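Local coordinates for protein BauA (Acinetobacter baumannii, PDB 6HCP) that acts as an outer-membrane receptor for ferric preacinetobactin and probably carries this iron-loaded siderophore into the cell in a TonB-dependent manner, at residues 508-513 and 533-538; 463-468 and 486-491; 557-562 and 587-592; 107-112 and 155-160. All coordinates share one frame; numbering follows the deposited sequence.

Along the chain contact 4 comes first, within the plug domain, followed by contacts 2, 1 and 3 in the beta-barrel. Those three are successive hairpins: strands 461-473, 478-489, 508-520, 524-541, 549-569 and 575-590 are consecutive antiparallel neighbours in the barrel wall. The centre of contact 1 lies about 9 Å from those of contacts 2 and 3, which are about 18 Å from each other. Contact 4 is central in the chain, its centre about 11, 14 and 15 Å from those of contacts 1, 2 and 3, and it touches all three. The set thus follows one patch of barrel wall and the plug loops hydrogen-bonded to its inner side.

Contact 1. Residues 508-513 and 533-538; sequences QKTKQQ and ITKPSS. With C8E ((hydroxyethyloxy)tri(ethyloxy)octane), chain B; EDO (1,2-ethanediol), chain S; EDO (1,2-ethanediol), chain E.
In this antiparallel beta hairpin of the receptor's barrel, Lys511 and Thr534 form a hydrogen-bonded pair. Lys511 N reaches Thr534 O at 2.9 Å, and Thr534 N returns to Lys511 O at the same 2.9 Å. The two strands run 173° apart, in nearly exact opposition. One residue on, Gln512 and Ile533 make a non-hydrogen-bonded pair with side chains lying next to each other and pointing the same way, so that Gln512 OE1 comes 3.4 Å from Ile533 CD1. This is the face turned to the plug: the Gln512 amide is bonded through NE2 to Asn483 of the adjacent strand and more weakly through OE1 to Arg107, while Ile533 O receives Tyr109 OH. Thr510 lies on the same face, and its methyl CG2 is pressed to 3.4 Å from Ile533 CG2, tighter than a usual carbon contact. Thr510 OG1, the other branch, lies 3.3 Å from Lys535 CG. Past Lys535 the backbone bonding is interrupted by Pro536, which has no N-H to offer; its CD instead rests 3.3 Å from Lys509 O. That carbonyl accepts a bond from a water, which is also bonded to Thr534 OG1, a hydroxyl set between its backbone N and carbonyl carbon (chi1 58°). At the far end Gln508 NE2 is hydrogen-bonded to Pro506 O, and a second water donates to Gln508 OE1 at 2.7 Å and bonds to Ser538 OG at 2.7 Å, bridging two side chains whose oxygens do not meet directly.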
# COMPACT_ATOMS: atom_id res chain seq x y z
N GLN A 508 -34.88 -34.64 9.90
CA GLN A 508 -35.25 -34.18 8.59
C GLN A 508 -34.13 -34.50 7.58
O GLN A 508 -32.94 -34.27 7.85
CB GLN A 508 -35.50 -32.67 8.65
CG GLN A 508 -36.66 -32.31 9.58
CD GLN A 508 -37.96 -32.72 8.94
OE1 GLN A 508 -38.42 -32.11 7.98
NE2 GLN A 508 -38.61 -33.72 9.53
N LYS A 509 -34.53 -35.04 6.42
CA LYS A 509 -33.58 -35.57 5.45
C LYS A 509 -33.25 -34.53 4.37
O LYS A 509 -34.04 -34.27 3.45
CB LYS A 509 -34.10 -36.85 4.80
CG LYS A 509 -34.24 -38.02 5.75
CD LYS A 509 -34.97 -39.20 5.14
CE LYS A 509 -34.92 -40.40 6.07
NZ LYS A 509 -35.58 -41.60 5.48
N THR A 510 -32.00 -34.06 4.41
CA THR A 510 -31.36 -33.44 3.28
C THR A 510 -30.93 -34.56 2.33
O THR A 510 -30.46 -35.59 2.79
CB THR A 510 -30.16 -32.59 3.76
OG1 THR A 510 -30.65 -31.48 4.52
CG2 THR A 510 -29.30 -32.11 2.61
N LYS A 511 -31.08 -34.34 1.02
CA LYS A 511 -30.81 -35.42 0.04
C LYS A 511 -29.91 -34.88 -1.06
O LYS A 511 -30.22 -33.88 -1.69
CB LYS A 511 -32.11 -35.94 -0.58
CG LYS A 511 -33.10 -36.50 0.43
CD LYS A 511 -34.42 -36.97 -0.16
CE LYS A 511 -35.22 -37.73 0.88
NZ LYS A 511 -36.61 -37.99 0.42
N GLN A 512 -28.84 -35.64 -1.33
CA GLN A 512 -27.89 -35.32 -2.38
C GLN A 512 -27.87 -36.43 -3.43
O GLN A 512 -27.79 -37.61 -3.11
CB GLN A 512 -26.49 -35.20 -1.79
CG GLN A 512 -25.41 -35.04 -2.85
CD GLN A 512 -24.06 -34.81 -2.22
OE1 GLN A 512 -23.74 -33.70 -1.81
NE2 GLN A 512 -23.31 -35.89 -2.04
N GLN A 513 -27.83 -36.01 -4.69
CA GLN A 513 -27.31 -36.83 -5.78
C GLN A 513 -26.11 -36.11 -6.38
O GLN A 513 -26.17 -34.89 -6.58
CB GLN A 513 -28.37 -37.00 -6.87
CG GLN A 513 -29.53 -37.89 -6.45
CD GLN A 513 -30.51 -38.04 -7.59
OE1 GLN A 513 -30.17 -38.52 -8.67
NE2 GLN A 513 -31.68 -37.46 -7.41
N ILE A 533 -28.74 -30.93 -4.18
CA ILE A 533 -28.99 -31.21 -2.77
C ILE A 533 -30.27 -30.47 -2.38
O ILE A 533 -30.27 -29.24 -2.43
CB ILE A 533 -27.82 -30.74 -1.89
CG1 ILE A 533 -26.49 -31.40 -2.25
CG2 ILE A 533 -28.16 -30.94 -0.42
CD1 ILE A 533 -25.28 -30.66 -1.71
N THR A 534 -31.24 -31.21 -1.83
CA THR A 534 -32.45 -30.61 -1.30
C THR A 534 -32.41 -30.65 0.22
O THR A 534 -32.14 -31.69 0.81
CB THR A 534 -33.72 -31.28 -1.85
OG1 THR A 534 -33.67 -32.67 -1.52
CG2 THR A 534 -33.85 -31.10 -3.34
N LYS A 535 -32.79 -29.53 0.85
CA LYS A 535 -32.81 -29.43 2.30
C LYS A 535 -34.19 -28.95 2.73
O LYS A 535 -34.64 -27.87 2.34
CB LYS A 535 -31.74 -28.47 2.82
CG LYS A 535 -31.70 -28.34 4.34
CD LYS A 535 -30.58 -27.41 4.87
CE LYS A 535 -30.17 -27.67 6.29
NZ LYS A 535 -31.25 -27.36 7.27
N PRO A 536 -34.87 -29.70 3.61
CA PRO A 536 -36.21 -29.30 4.06
C PRO A 536 -36.15 -28.22 5.16
O PRO A 536 -35.16 -28.12 5.87
CB PRO A 536 -36.85 -30.59 4.59
CG PRO A 536 -35.68 -31.48 4.94
CD PRO A 536 -34.51 -31.05 4.07
N SER A 537 -37.25 -27.47 5.30
CA SER A 537 -37.45 -26.59 6.41
C SER A 537 -38.92 -26.66 6.83
O SER A 537 -39.78 -27.11 6.09
CB SER A 537 -37.04 -25.15 6.07
OG SER A 537 -37.89 -24.63 5.05
N SER A 538 -39.16 -26.22 8.06
CA SER A 538 -40.48 -26.34 8.70
C SER A 538 -41.00 -24.93 9.02
O SER A 538 -40.23 -24.06 9.32
CB SER A 538 -40.38 -27.19 9.93
OG SER A 538 -40.04 -28.53 9.61
C1 C8E B . -26.18 -25.90 -12.79
C2 C8E B . -26.06 -27.14 -11.93
C3 C8E B . -26.25 -28.44 -12.72
C4 C8E B . -26.61 -29.62 -11.83
C5 C8E B . -27.89 -30.29 -12.33
C6 C8E B . -28.24 -31.50 -11.47
C7 C8E B . -27.01 -32.37 -11.18
C8 C8E B . -27.43 -33.74 -10.65
O9 C8E B . -26.31 -34.62 -10.69
C10 C8E B . -26.60 -35.88 -10.08
C11 C8E B . -26.88 -36.97 -11.13
O12 C8E B . -27.05 -38.26 -10.52
C13 C8E B . -26.82 -39.37 -11.39
C14 C8E B . -26.52 -40.61 -10.56
O15 C8E B . -26.84 -40.40 -9.18
C16 C8E B . -27.89 -41.26 -8.71
C17 C8E B . -27.47 -42.06 -7.48
O18 C8E B . -26.43 -43.00 -7.79
C19 C8E B . -26.92 -44.31 -8.06
C20 C8E B . -25.77 -45.30 -8.05
O21 C8E B . -24.73 -44.67 -7.30
C1 EDO S . -31.57 -35.83 -4.17
O1 EDO S . -32.57 -36.73 -4.65
C2 EDO S . -31.54 -34.66 -5.10
O2 EDO S . -32.86 -34.11 -5.12
C1 EDO E . -35.96 -22.81 2.94
O1 EDO E . -36.25 -24.18 3.17
C2 EDO E . -37.05 -22.31 2.00
O2 EDO E . -38.26 -22.21 2.75
O HOH W 1 -38.10 -29.42 7.92
O HOH W 2 -34.84 -33.26 0.93

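Contact 2. Residues 463-468 and 486-491; sequences ATTPGV and EGLTKG
Thr465 OG1 is gripped from two directions, giving its proton to Glu486 OE1 at 2.7 Å and accepting one from a water at 2.8 Å. The hydroxyl stands anti to the backbone N of Thr465 (chi1 -172°), while the side chain of Glu486 slides past in the opposite direction, extended beyond CG. Thr465 OG1 meets the carboxylate on its anti side, 32° out of the carboxylate plane, and also lies 3.2 Å from Glu486 CB. The other carboxylate oxygen, OE2, takes a hydrogen bond from Tyr484 OH, so both oxygens of this buried acid have a partner. Pro466 flanks the same group, its CD 3.5 Å from Glu486 OE1. The water completes the link: besides Thr465 OG1, it donates to Pro466 O at 2.8 Å and accepts from Glu486 N at 3.0 Å. It thereby joins two backbones that have moved apart, for the strand axes come no closer than 7.6 Å here and no direct backbone bond spans them. Beyond the polar cluster, Thr465 CG2 makes a looser apolar contact with Leu488 CD1 at 4.2 Å. The aliphatic chain of Lys509, from strand 508-520, packs on Glu486 and Leu488, and its amine bonds to Thr464 O; this nearby positive charge would probably help to stabilise the carboxylate. This contact lies toward the end of the hairpin 461-473/478-489 away from its turn, beside the plug helix 146-149, with Ala146 against Thr465 and Leu488 and hydrogen-bonded to the Glu486 backbone.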
# COMPACT_ATOMS: atom_id res chain seq x y z
N ALA A 463 -34.86 -41.70 12.64
CA ALA A 463 -34.98 -41.85 11.22
C ALA A 463 -33.95 -42.88 10.74
O ALA A 463 -32.91 -43.07 11.38
CB ALA A 463 -34.78 -40.53 10.53
N THR A 464 -34.20 -43.40 9.54
CA THR A 464 -33.30 -44.35 8.89
C THR A 464 -32.87 -43.76 7.55
O THR A 464 -33.71 -43.30 6.79
CB THR A 464 -33.98 -45.71 8.67
OG1 THR A 464 -34.50 -46.15 9.92
CG2 THR A 464 -33.02 -46.75 8.14
N THR A 465 -31.54 -43.72 7.34
CA THR A 465 -30.94 -43.03 6.23
C THR A 465 -30.10 -44.02 5.42
O THR A 465 -29.15 -44.60 5.92
CB THR A 465 -30.15 -41.80 6.71
OG1 THR A 465 -29.76 -41.09 5.54
CG2 THR A 465 -28.95 -42.13 7.57
N PRO A 466 -30.35 -44.14 4.11
CA PRO A 466 -29.50 -44.98 3.26
C PRO A 466 -28.41 -44.16 2.56
O PRO A 466 -28.53 -42.93 2.47
CB PRO A 466 -30.51 -45.51 2.23
CG PRO A 466 -31.46 -44.33 2.05
CD PRO A 466 -31.53 -43.64 3.40
N GLY A 467 -27.44 -44.86 1.98
CA GLY A 467 -26.49 -44.25 1.06
C GLY A 467 -26.02 -45.29 0.05
O GLY A 467 -25.99 -46.50 0.36
N VAL A 468 -25.76 -44.83 -1.17
CA VAL A 468 -25.19 -45.68 -2.19
C VAL A 468 -24.21 -44.85 -3.02
O VAL A 468 -24.43 -43.67 -3.28
CB VAL A 468 -26.28 -46.32 -3.06
CG1 VAL A 468 -27.19 -45.28 -3.68
CG2 VAL A 468 -25.69 -47.20 -4.15
N GLU A 486 -27.67 -38.77 2.28
CA GLU A 486 -28.53 -37.83 2.97
C GLU A 486 -27.75 -37.15 4.08
O GLU A 486 -26.70 -37.60 4.48
CB GLU A 486 -29.76 -38.57 3.52
CG GLU A 486 -30.54 -39.29 2.44
CD GLU A 486 -31.79 -40.02 2.92
OE1 GLU A 486 -31.91 -40.28 4.13
OE2 GLU A 486 -32.67 -40.29 2.05
N GLY A 487 -28.31 -36.04 4.57
CA GLY A 487 -27.94 -35.43 5.82
C GLY A 487 -29.14 -35.29 6.72
O GLY A 487 -30.29 -35.21 6.24
N LEU A 488 -28.90 -35.33 8.03
CA LEU A 488 -29.98 -35.29 8.99
C LEU A 488 -29.86 -34.03 9.86
O LEU A 488 -28.78 -33.63 10.27
CB LEU A 488 -29.95 -36.55 9.85
CG LEU A 488 -30.27 -37.87 9.13
CD1 LEU A 488 -30.20 -39.04 10.11
CD2 LEU A 488 -31.61 -37.82 8.45
N THR A 489 -31.03 -33.49 10.21
CA THR A 489 -31.14 -32.37 11.11
C THR A 489 -32.31 -32.67 12.06
O THR A 489 -33.38 -33.08 11.60
CB THR A 489 -31.40 -31.06 10.35
OG1 THR A 489 -30.46 -30.89 9.28
CG2 THR A 489 -31.38 -29.86 11.27
N LYS A 490 -32.08 -32.44 13.35
CA LYS A 490 -33.10 -32.63 14.40
C LYS A 490 -34.39 -31.94 13.96
O LYS A 490 -34.37 -30.80 13.47
CB LYS A 490 -32.59 -32.02 15.71
CG LYS A 490 -33.56 -32.07 16.88
CD LYS A 490 -32.91 -31.65 18.17
CE LYS A 490 -32.31 -30.26 18.12
NZ LYS A 490 -33.38 -29.24 18.20
N GLY A 491 -35.52 -32.62 14.15
CA GLY A 491 -36.80 -32.03 13.79
C GLY A 491 -37.17 -30.87 14.70
O GLY A 491 -36.83 -30.83 15.86
O HOH W 3 -27.32 -41.12 4.16

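Contact 3. Residues 557-562 and 587-592; sequences EQRNRG and ELTKTK. With C8E ((hydroxyethyloxy)tri(ethyloxy)octane), chain B; EDO (1,2-ethanediol), chain E.
Glu557 sends CG anti to its backbone N (chi1 -175°), Thr589 holds OG1 between its backbone N and carbonyl carbon (chi1 53°), and the two side chains cross at a slant. Thr589 OG1 donates to Glu557 OE1 at 2.7 Å, using the anti lone pair of that oxygen. On the other carboxylate oxygen, Lys590 NZ forms only a long salt bridge, 4.0 Å from Glu557 OE2. Both partners face Glu557 because strand 575-590 carries a classic beta bulge at Thr589 and Lys590: Glu557 O receives Lys590 N at 3.2 Å and, weakly, Thr589 N, while Glu557 N is bonded to Lys590 O. The bulge lies near the end of that strand in a hairpin of the TonB-dependent receptor barrel. Beyond it regular antiparallel pairing resumes, with Arg559 N and O both bonded to Glu587. The side chains of this pair run together in one direction, yet their guanidinium and carboxylate planes stand 80° apart; the salt bridge from Arg559 NH1 to Glu587 OE1, at 3.3 Å, is long and bent, hence weak as a hydrogen bond. A water in the guanidinium plane also joins NH1 to Glu587 OE2. Thr589 CG2 sits over the centre of one guanidinium face, 3.7 Å from Arg559 CZ. Over the opposite face, offset toward the rim, lies CZ of Arg561, whose NE is salt-bridged to Glu532. On the opposite face of the sheet, Gln558 NE2 donates to Asn560 OD1 at 2.9 Å.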
# COMPACT_ATOMS: atom_id res chain seq x y z
N GLU A 557 -38.51 -26.03 1.36
CA GLU A 557 -37.39 -26.63 0.70
C GLU A 557 -36.45 -25.57 0.13
O GLU A 557 -36.90 -24.61 -0.52
CB GLU A 557 -37.87 -27.55 -0.42
CG GLU A 557 -36.75 -28.31 -1.09
CD GLU A 557 -37.24 -29.23 -2.20
OE1 GLU A 557 -37.42 -28.76 -3.36
OE2 GLU A 557 -37.38 -30.43 -1.90
N GLN A 558 -35.16 -25.88 0.22
CA GLN A 558 -34.12 -25.22 -0.55
C GLN A 558 -33.45 -26.31 -1.41
O GLN A 558 -33.22 -27.42 -0.94
CB GLN A 558 -33.12 -24.55 0.38
CG GLN A 558 -31.96 -23.88 -0.36
CD GLN A 558 -31.07 -23.03 0.53
OE1 GLN A 558 -31.50 -22.53 1.56
NE2 GLN A 558 -29.81 -22.90 0.16
N ARG A 559 -33.16 -25.97 -2.66
CA ARG A 559 -32.51 -26.86 -3.59
C ARG A 559 -31.27 -26.18 -4.15
O ARG A 559 -31.37 -25.17 -4.83
CB ARG A 559 -33.44 -27.20 -4.76
CG ARG A 559 -32.85 -28.23 -5.72
CD ARG A 559 -33.79 -28.51 -6.90
NE ARG A 559 -34.00 -27.33 -7.73
CZ ARG A 559 -35.14 -27.05 -8.38
NH1 ARG A 559 -35.27 -25.92 -9.04
NH2 ARG A 559 -36.12 -27.93 -8.38
N ASN A 560 -30.11 -26.77 -3.85
CA ASN A 560 -28.83 -26.29 -4.35
C ASN A 560 -28.33 -27.23 -5.45
O ASN A 560 -28.07 -28.41 -5.20
CB ASN A 560 -27.78 -26.20 -3.23
CG ASN A 560 -27.98 -25.07 -2.26
OD1 ASN A 560 -29.07 -24.50 -2.18
ND2 ASN A 560 -26.97 -24.83 -1.43
N ARG A 561 -28.22 -26.68 -6.66
CA ARG A 561 -27.63 -27.36 -7.76
C ARG A 561 -26.29 -26.69 -8.05
O ARG A 561 -26.20 -25.47 -8.10
CB ARG A 561 -28.51 -27.28 -9.01
CG ARG A 561 -29.79 -28.09 -8.94
CD ARG A 561 -30.76 -27.75 -10.08
NE ARG A 561 -31.85 -28.72 -10.11
CZ ARG A 561 -33.00 -28.57 -10.77
NH1 ARG A 561 -33.23 -27.50 -11.50
NH2 ARG A 561 -33.91 -29.53 -10.72
N GLY A 562 -25.27 -27.50 -8.32
CA GLY A 562 -23.96 -26.94 -8.51
C GLY A 562 -23.10 -27.75 -9.45
O GLY A 562 -23.29 -28.96 -9.63
N GLU A 587 -31.71 -22.37 -4.70
CA GLU A 587 -33.06 -21.87 -4.95
C GLU A 587 -33.98 -22.22 -3.77
O GLU A 587 -34.01 -23.36 -3.31
CB GLU A 587 -33.63 -22.43 -6.26
CG GLU A 587 -35.06 -21.96 -6.50
CD GLU A 587 -35.67 -22.35 -7.85
OE1 GLU A 587 -34.92 -22.62 -8.75
OE2 GLU A 587 -36.90 -22.38 -7.97
N LEU A 588 -34.78 -21.25 -3.35
CA LEU A 588 -35.82 -21.47 -2.36
C LEU A 588 -37.06 -21.98 -3.11
O LEU A 588 -37.74 -21.20 -3.74
CB LEU A 588 -36.13 -20.17 -1.62
CG LEU A 588 -34.92 -19.49 -0.95
CD1 LEU A 588 -35.38 -18.24 -0.22
CD2 LEU A 588 -34.26 -20.46 0.02
N THR A 589 -37.20 -23.30 -3.19
CA THR A 589 -38.22 -23.90 -4.07
C THR A 589 -39.59 -23.89 -3.40
O THR A 589 -40.60 -23.71 -4.08
CB THR A 589 -37.84 -25.32 -4.51
OG1 THR A 589 -37.56 -26.06 -3.32
CG2 THR A 589 -36.67 -25.31 -5.46
N LYS A 590 -39.63 -24.03 -2.07
CA LYS A 590 -40.91 -24.01 -1.35
C LYS A 590 -40.74 -23.21 -0.06
O LYS A 590 -39.91 -23.55 0.78
CB LYS A 590 -41.39 -25.43 -1.07
CG LYS A 590 -41.50 -26.31 -2.31
CD LYS A 590 -41.63 -27.79 -2.02
CE LYS A 590 -41.29 -28.66 -3.22
NZ LYS A 590 -41.24 -30.09 -2.84
N THR A 591 -41.56 -22.17 0.09
CA THR A 591 -41.47 -21.21 1.18
C THR A 591 -42.88 -20.95 1.72
O THR A 591 -43.86 -21.18 1.05
CB THR A 591 -40.81 -19.90 0.71
OG1 THR A 591 -41.70 -19.24 -0.20
CG2 THR A 591 -39.47 -20.14 0.03
N LYS A 592 -42.94 -20.46 2.95
CA LYS A 592 -44.19 -20.11 3.64
C LYS A 592 -45.07 -19.20 2.76
O LYS A 592 -44.62 -18.16 2.27
CB LYS A 592 -43.86 -19.42 4.96
CG LYS A 592 -45.08 -19.11 5.82
CD LYS A 592 -44.75 -18.41 7.11
CE LYS A 592 -46.00 -18.01 7.87
NZ LYS A 592 -45.73 -17.87 9.32
C1 C8E B . -26.18 -25.90 -12.79
C2 C8E B . -26.06 -27.14 -11.93
C3 C8E B . -26.25 -28.44 -12.72
C4 C8E B . -26.61 -29.62 -11.83
C5 C8E B . -27.89 -30.29 -12.33
C6 C8E B . -28.24 -31.50 -11.47
C7 C8E B . -27.01 -32.37 -11.18
C8 C8E B . -27.43 -33.74 -10.65
O9 C8E B . -26.31 -34.62 -10.69
C10 C8E B . -26.60 -35.88 -10.08
C11 C8E B . -26.88 -36.97 -11.13
O12 C8E B . -27.05 -38.26 -10.52
C13 C8E B . -26.82 -39.37 -11.39
C14 C8E B . -26.52 -40.61 -10.56
O15 C8E B . -26.84 -40.40 -9.18
C16 C8E B . -27.89 -41.26 -8.71
C17 C8E B . -27.47 -42.06 -7.48
O18 C8E B . -26.43 -43.00 -7.79
C19 C8E B . -26.92 -44.31 -8.06
C20 C8E B . -25.77 -45.30 -8.05
O21 C8E B . -24.73 -44.67 -7.30
C1 EDO E . -35.96 -22.81 2.94
O1 EDO E . -36.25 -24.18 3.17
C2 EDO E . -37.05 -22.31 2.00
O2 EDO E . -38.26 -22.21 2.75
O HOH W 4 -37.48 -24.45 -9.99

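Contact 4. Residues 107-112 and 155-160; sequences RGYASS and GSVGGT
Ser156 directs its side chain at segment 107-112, its OG held between the backbone N and carbonyl carbon (chi1 68°), and there accepts Ser112 N at 3.0 Å in a nearly straight bond (170°). The same hydroxyl is bonded to Asp115 and accepts from a water, which in turn donates to Gly159 O at 2.6 Å and bonds to Ser111 OG. Ser111 carries OG anti to its backbone N, and the water links this hydroxyl with Ser156 OG and Gly159 O. At the other end Tyr109 begins against Gly158, CB lying 3.8 Å from Gly158 CA, and then leads away. Val157 CG2 approaches its ring obliquely, 4.2 Å from Tyr109 CG, and the Tyr109 side chain reaches on toward the barrel strand 524-541. Across the contact Gly158 N gives Ala110 O a weak bond at 3.4 Å; a second water also donates to that carbonyl and accepts from Val157 N. Such close loop packing, joined by glycine backbone and bridging water and reaching outward to the wall, belongs to the plug domain that fills the barrel of TonB-dependent receptors.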
# COMPACT_ATOMS: atom_id res chain seq x y z
N ARG A 107 -20.88 -26.19 -0.42
CA ARG A 107 -21.90 -26.46 -1.43
C ARG A 107 -23.16 -25.63 -1.14
O ARG A 107 -24.29 -26.07 -1.42
CB ARG A 107 -22.22 -27.96 -1.49
CG ARG A 107 -21.11 -28.75 -2.16
CD ARG A 107 -21.51 -30.17 -2.55
NE ARG A 107 -20.46 -30.77 -3.34
CZ ARG A 107 -20.43 -32.04 -3.72
NH1 ARG A 107 -21.27 -32.93 -3.20
NH2 ARG A 107 -19.45 -32.44 -4.53
N GLY A 108 -22.95 -24.42 -0.63
CA GLY A 108 -24.00 -23.43 -0.49
C GLY A 108 -24.89 -23.64 0.72
O GLY A 108 -25.91 -22.94 0.85
N TYR A 109 -24.52 -24.56 1.62
CA TYR A 109 -25.23 -24.76 2.87
C TYR A 109 -24.28 -24.53 4.05
O TYR A 109 -23.11 -24.89 3.99
CB TYR A 109 -25.76 -26.19 2.97
CG TYR A 109 -26.96 -26.46 2.10
CD1 TYR A 109 -28.16 -25.83 2.31
CD2 TYR A 109 -26.85 -27.33 1.03
CE1 TYR A 109 -29.26 -26.09 1.52
CE2 TYR A 109 -27.93 -27.57 0.19
CZ TYR A 109 -29.15 -26.98 0.47
OH TYR A 109 -30.24 -27.28 -0.30
N ALA A 110 -24.84 -24.03 5.15
CA ALA A 110 -24.06 -23.81 6.37
C ALA A 110 -23.38 -25.12 6.77
O ALA A 110 -23.94 -26.21 6.65
CB ALA A 110 -24.95 -23.28 7.47
N SER A 111 -22.12 -25.00 7.20
CA SER A 111 -21.40 -26.07 7.84
C SER A 111 -20.90 -25.57 9.20
O SER A 111 -20.01 -24.72 9.27
CB SER A 111 -20.25 -26.56 6.98
OG SER A 111 -19.54 -27.61 7.65
N SER A 112 -21.55 -26.04 10.26
CA SER A 112 -21.36 -25.46 11.60
C SER A 112 -19.97 -25.83 12.14
O SER A 112 -19.54 -27.01 12.04
CB SER A 112 -22.45 -25.93 12.55
OG SER A 112 -22.19 -25.51 13.89
N GLY A 155 -26.50 -30.42 13.41
CA GLY A 155 -27.32 -30.91 12.27
C GLY A 155 -27.07 -30.16 10.96
O GLY A 155 -27.93 -30.14 10.10
N SER A 156 -25.86 -29.61 10.76
CA SER A 156 -25.56 -28.94 9.50
C SER A 156 -25.24 -29.99 8.43
O SER A 156 -24.82 -31.10 8.77
CB SER A 156 -24.44 -27.89 9.66
OG SER A 156 -23.19 -28.50 9.93
N VAL A 157 -25.44 -29.65 7.15
CA VAL A 157 -25.42 -30.63 6.07
C VAL A 157 -24.50 -30.26 4.90
O VAL A 157 -24.41 -31.00 3.93
CB VAL A 157 -26.86 -30.88 5.55
CG1 VAL A 157 -27.77 -31.35 6.68
CG2 VAL A 157 -27.45 -29.65 4.85
N GLY A 158 -23.77 -29.14 4.98
CA GLY A 158 -23.01 -28.68 3.82
C GLY A 158 -21.81 -29.58 3.51
O GLY A 158 -21.39 -29.72 2.36
N GLY A 159 -21.15 -30.06 4.57
CA GLY A 159 -19.99 -30.95 4.41
C GLY A 159 -19.40 -31.29 5.77
O GLY A 159 -19.78 -30.73 6.77
N THR A 160 -18.38 -32.14 5.76
CA THR A 160 -17.73 -32.51 7.01
C THR A 160 -16.25 -32.11 6.94
O THR A 160 -15.54 -32.46 5.99
CB THR A 160 -17.90 -34.00 7.33
OG1 THR A 160 -19.31 -34.28 7.40
CG2 THR A 160 -17.22 -34.39 8.62
O HOH W 5 -26.50 -26.89 6.86
O HOH W 6 -21.93 -29.53 7.67